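MaoC domain protein dehydratase (Chloroflexus aurantiacus, PDB 4E3E) catalyses the reversible dehydration of (2R,3S)-beta-methylmalyl-CoA to mesaconyl-CoA, a step of the glyoxylate assimilation cycle that regenerates acetyl-CoA. Local coordinates at residues A34-L39 and P62-L67; V68-F73 and I253-R258. One frame throughout, in Å; residues are numbered along the deposited sequence.

Contact 1. Residues A34-L39 and P62-L67; sequences ALYTSL and PIDSLL
Y36 and L67 bring the two backbones nearest, their CA atoms 7.2 Å apart. Residues 34-39 are part of helix 30-40, whereas 62-67 run from a loop into the first turn of helix 65-80. D64 is the N-cap of that second helix: its OD2 accepts from L66 N at 2.8 Å through the anti lone pair, so a backbone N-H that the first turn cannot satisfy is paired by the side chain. The gap between the backbones is bridged by Y36, long and flat enough to span it. Its CG stands anti to the backbone N (chi1 -171°), which sends the ring away from its own helix and across the N-terminal turn of the other. L67 lies over one face of the ring in a CH-pi contact, CB being 4.1 Å from the centroid of the Y36 ring and 18° off its normal, shifted toward the rim. L67 CD1 touches Y36 CD1 at 3.8 Å and its other branch, CD2, reaches Y36 CB; the two side chains run past one another in opposite directions. Near the phenol end, L66 CB comes within 3.4 Å of Y36 OH. The side chains of D64 and Y36 cross at about a right angle, while the carboxylate and ring planes are 48° apart, and D64 OD1 approaches Y36 CE2 to 3.5 Å. This is a contact with ring carbon, and no hydrogen bond joins the segments; the hydroxyl instead bonds S255 of helix 250-265. P62 to S65 belong by similarity to a substrate-binding site. Tyrosine thus suits its place twice over, with an apolar ring to pack on leucine and a polar end for S255, while D64 both caps helix 65-80 and lies among these probable substrate-binding residues.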
# COMPACT_ATOMS: atom_id res chain seq x y z
N ALA A 34 -1.62 7.03 -4.66
CA ALA A 34 -2.13 5.71 -4.95
C ALA A 34 -2.49 4.97 -3.67
O ALA A 34 -3.52 4.29 -3.62
CB ALA A 34 -1.11 4.90 -5.77
N LEU A 35 -1.67 5.12 -2.62
CA LEU A 35 -1.95 4.50 -1.34
C LEU A 35 -3.27 4.99 -0.75
O LEU A 35 -4.08 4.19 -0.25
CB LEU A 35 -0.80 4.76 -0.35
CG LEU A 35 0.23 3.64 -0.27
CD1 LEU A 35 1.43 4.16 0.49
CD2 LEU A 35 -0.34 2.42 0.44
N TYR A 36 -3.48 6.31 -0.78
CA TYR A 36 -4.71 6.94 -0.29
C TYR A 36 -5.93 6.39 -1.06
O TYR A 36 -6.94 6.01 -0.46
CB TYR A 36 -4.61 8.48 -0.41
CG TYR A 36 -5.76 9.20 0.27
CD1 TYR A 36 -5.74 9.42 1.65
CD2 TYR A 36 -6.90 9.60 -0.45
CE1 TYR A 36 -6.80 10.06 2.29
CE2 TYR A 36 -7.98 10.23 0.18
CZ TYR A 36 -7.92 10.45 1.55
OH TYR A 36 -8.97 11.05 2.21
N THR A 37 -5.83 6.32 -2.39
CA THR A 37 -6.87 5.66 -3.20
C THR A 37 -7.14 4.21 -2.72
O THR A 37 -8.30 3.80 -2.60
CB THR A 37 -6.53 5.66 -4.67
OG1 THR A 37 -6.35 7.02 -5.07
CG2 THR A 37 -7.64 4.99 -5.51
N SER A 38 -6.08 3.46 -2.43
CA SER A 38 -6.19 2.03 -2.12
C SER A 38 -6.74 1.81 -0.72
O SER A 38 -7.17 0.71 -0.35
CB SER A 38 -4.81 1.35 -2.26
OG SER A 38 -3.93 1.66 -1.16
N LEU A 39 -6.70 2.86 0.09
CA LEU A 39 -7.13 2.76 1.47
C LEU A 39 -8.57 3.24 1.64
O LEU A 39 -9.30 2.74 2.52
CB LEU A 39 -6.16 3.53 2.38
CG LEU A 39 -4.77 2.89 2.57
CD1 LEU A 39 -3.83 3.99 3.08
CD2 LEU A 39 -4.89 1.74 3.57
N PRO A 62 -4.72 17.34 -8.39
CA PRO A 62 -4.22 17.78 -7.07
C PRO A 62 -4.31 16.65 -6.04
O PRO A 62 -5.07 15.72 -6.22
CB PRO A 62 -5.22 18.88 -6.70
CG PRO A 62 -6.50 18.42 -7.34
CD PRO A 62 -6.10 17.79 -8.65
N ILE A 63 -3.52 16.77 -4.96
CA ILE A 63 -3.63 15.90 -3.80
C ILE A 63 -5.02 16.08 -3.15
O ILE A 63 -5.50 17.20 -3.00
CB ILE A 63 -2.50 16.24 -2.77
CG1 ILE A 63 -1.10 16.16 -3.39
CG2 ILE A 63 -2.57 15.34 -1.53
CD1 ILE A 63 -0.80 14.84 -4.09
N ASP A 64 -5.67 14.99 -2.75
CA ASP A 64 -6.92 15.05 -2.03
C ASP A 64 -6.78 15.97 -0.80
O ASP A 64 -5.84 15.81 -0.00
CB ASP A 64 -7.30 13.64 -1.55
CG ASP A 64 -8.74 13.55 -1.06
OD1 ASP A 64 -9.53 12.80 -1.68
OD2 ASP A 64 -9.09 14.22 -0.05
N SER A 65 -7.73 16.88 -0.62
CA SER A 65 -7.74 17.81 0.51
C SER A 65 -7.61 17.09 1.84
O SER A 65 -6.95 17.57 2.76
CB SER A 65 -9.02 18.66 0.53
OG SER A 65 -8.91 19.74 -0.37
N LEU A 66 -8.26 15.93 1.97
CA LEU A 66 -8.17 15.20 3.23
C LEU A 66 -6.81 14.50 3.43
O LEU A 66 -6.36 14.34 4.57
CB LEU A 66 -9.31 14.20 3.36
CG LEU A 66 -10.68 14.82 3.49
CD1 LEU A 66 -11.66 13.68 3.71
CD2 LEU A 66 -10.72 15.78 4.68
N LEU A 67 -6.18 14.08 2.33
CA LEU A 67 -4.79 13.58 2.41
C LEU A 67 -3.87 14.71 2.93
O LEU A 67 -3.06 14.47 3.84
CB LEU A 67 -4.30 13.01 1.08
CG LEU A 67 -2.86 12.48 0.98
CD1 LEU A 67 -2.52 11.47 2.10
CD2 LEU A 67 -2.61 11.86 -0.41

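Contact 2. Residues V68-F73 and I253-R258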
# COMPACT_ATOMS: atom_id res chain seq x y z
N VAL A 68 -4.01 15.91 2.36
CA VAL A 68 -3.34 17.10 2.89
C VAL A 68 -3.64 17.30 4.39
O VAL A 68 -2.72 17.50 5.20
CB VAL A 68 -3.74 18.38 2.12
CG1 VAL A 68 -3.17 19.63 2.82
CG2 VAL A 68 -3.25 18.33 0.67
N PHE A 69 -4.92 17.24 4.75
CA PHE A 69 -5.31 17.39 6.15
C PHE A 69 -4.63 16.40 7.10
O PHE A 69 -4.03 16.82 8.11
CB PHE A 69 -6.83 17.39 6.29
CG PHE A 69 -7.30 17.46 7.71
CD1 PHE A 69 -7.44 18.69 8.35
CD2 PHE A 69 -7.60 16.30 8.40
CE1 PHE A 69 -7.89 18.76 9.66
CE2 PHE A 69 -8.04 16.37 9.72
CZ PHE A 69 -8.18 17.60 10.35
N HIS A 70 -4.70 15.09 6.80
CA HIS A 70 -4.11 14.06 7.67
C HIS A 70 -2.61 14.16 7.81
O HIS A 70 -2.05 13.89 8.86
CB HIS A 70 -4.50 12.67 7.20
CG HIS A 70 -5.99 12.44 7.16
ND1 HIS A 70 -6.81 12.87 8.14
CD2 HIS A 70 -6.79 11.81 6.22
CE1 HIS A 70 -8.08 12.53 7.84
NE2 HIS A 70 -8.07 11.88 6.67
N ILE A 71 -1.94 14.57 6.75
CA ILE A 71 -0.50 14.79 6.81
C ILE A 71 -0.13 15.98 7.71
O ILE A 71 0.74 15.84 8.58
CB ILE A 71 0.12 14.87 5.40
CG1 ILE A 71 0.09 13.46 4.76
CG2 ILE A 71 1.56 15.41 5.46
CD1 ILE A 71 0.43 13.43 3.30
N VAL A 72 -0.80 17.12 7.52
CA VAL A 72 -0.61 18.31 8.37
C VAL A 72 -0.92 17.94 9.84
O VAL A 72 -0.11 18.20 10.75
CB VAL A 72 -1.45 19.51 7.87
CG1 VAL A 72 -1.50 20.63 8.91
CG2 VAL A 72 -0.85 20.06 6.56
N PHE A 73 -2.07 17.32 10.05
CA PHE A 73 -2.47 16.83 11.39
C PHE A 73 -1.44 15.88 11.98
O PHE A 73 -1.01 16.06 13.14
CB PHE A 73 -3.86 16.18 11.32
CG PHE A 73 -4.40 15.71 12.65
CD1 PHE A 73 -3.95 14.53 13.24
CD2 PHE A 73 -5.44 16.41 13.28
CE1 PHE A 73 -4.50 14.07 14.46
CE2 PHE A 73 -5.99 15.96 14.47
CZ PHE A 73 -5.52 14.79 15.07
N ILE A 253 -11.88 7.75 9.73
CA ILE A 253 -13.34 7.75 9.58
C ILE A 253 -13.82 8.90 8.70
O ILE A 253 -14.73 8.72 7.87
CB ILE A 253 -14.04 7.77 10.95
CG1 ILE A 253 -13.47 6.64 11.82
CG2 ILE A 253 -15.56 7.65 10.81
CD1 ILE A 253 -13.52 5.26 11.19
N ILE A 254 -13.21 10.06 8.85
CA ILE A 254 -13.53 11.21 8.00
C ILE A 254 -13.29 10.83 6.53
O ILE A 254 -14.13 11.11 5.65
CB ILE A 254 -12.73 12.47 8.39
CG1 ILE A 254 -13.15 12.98 9.78
CG2 ILE A 254 -12.93 13.58 7.36
CD1 ILE A 254 -12.21 14.01 10.40
N SER A 255 -12.16 10.20 6.27
CA SER A 255 -11.78 9.87 4.91
C SER A 255 -12.67 8.79 4.28
O SER A 255 -12.99 8.85 3.08
CB SER A 255 -10.30 9.53 4.84
OG SER A 255 -9.54 10.72 4.69
N LEU A 256 -13.08 7.81 5.08
CA LEU A 256 -14.04 6.84 4.62
C LEU A 256 -15.40 7.48 4.29
O LEU A 256 -15.99 7.21 3.24
CB LEU A 256 -14.22 5.72 5.68
CG LEU A 256 -13.06 4.70 5.83
CD1 LEU A 256 -13.24 3.85 7.08
CD2 LEU A 256 -12.93 3.79 4.60
N ALA A 257 -15.90 8.32 5.21
CA ALA A 257 -17.19 9.00 5.02
C ALA A 257 -17.18 9.82 3.74
O ALA A 257 -18.14 9.78 2.96
CB ALA A 257 -17.52 9.88 6.22
N ARG A 258 -16.09 10.54 3.51
CA ARG A 258 -15.97 11.33 2.29
C ARG A 258 -16.02 10.42 1.06
O ARG A 258 -16.75 10.71 0.09
CB ARG A 258 -14.69 12.18 2.33
CG ARG A 258 -14.27 12.83 1.01
CD ARG A 258 -15.21 13.91 0.45
NE ARG A 258 -14.53 14.57 -0.68
CZ ARG A 258 -15.12 15.31 -1.62
NH1 ARG A 258 -16.44 15.53 -1.60
NH2 ARG A 258 -14.37 15.84 -2.58
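The polar contact between H70 and S255 joins helix 65-80 to helix 250-265, across backbones whose nearest CA atoms, those of the same two residues, are 9.2 Å apart. H70 NE2 and S255 OG share a hydrogen bond of 2.7 Å, in which either may be the donor; its angle of 146° leaves it somewhat bent. The hydroxyl lies in the plane of the imidazole, at its edge, where a ring nitrogen can bond. With CG beside the backbone N and anti to the carbonyl carbon (chi1 -58°), the histidine ring extends from its helix toward the serine. Each partner has a second hydrogen bond, S255 OG with Y36 OH and H70 ND1 with Y249 OH. Both imidazole nitrogens are therefore engaged, which fixes the turn of the ring.

Aromatic contacts are the second kind. Within helix 65-80, the edge of the F69 ring faces H70 CE1, and the rings of Y225 and Y249 also meet the imidazole. Apolar packing across the segments is slight: F69 and I254 point toward the opposite helix without close contact there, and I254 packs instead on L340 and F342 of strand 338-349. An alanine in place of H70 would remove the imidazole and is likely to cost buried S255 one partner, though Y36 would remain, and Y249 OH its nitrogen mate. Histidine, with two ring nitrogens that flank CE1, one turned to each hydroxyl, can serve both; its bond to serine is a buried polar tie that probably joins the central helices of the two hot-dog halves of the chain.

The two contacts, with centres 9 Å apart, share helix 65-80: contact 1 uses its N-terminal turn and contact 2 the turns that follow. They join through a hydrogen bond of 2.6 Å between Y36 OH and S255 OG, which ties helix 30-40 into the polar pair of contact 2. Packing reinforces the junction, with L66 CD1 3.7 Å from R258 CB. The loop at D64, assigned by similarity to substrate binding, lies close by: the nearest side-chain atoms of S255 and D64 are about 6 Å apart. Helices 65-80 and 250-265 lie against the antiparallel sheet, one in each half of what is probably a double hot-dog fold, consistent with the MaoC-like family.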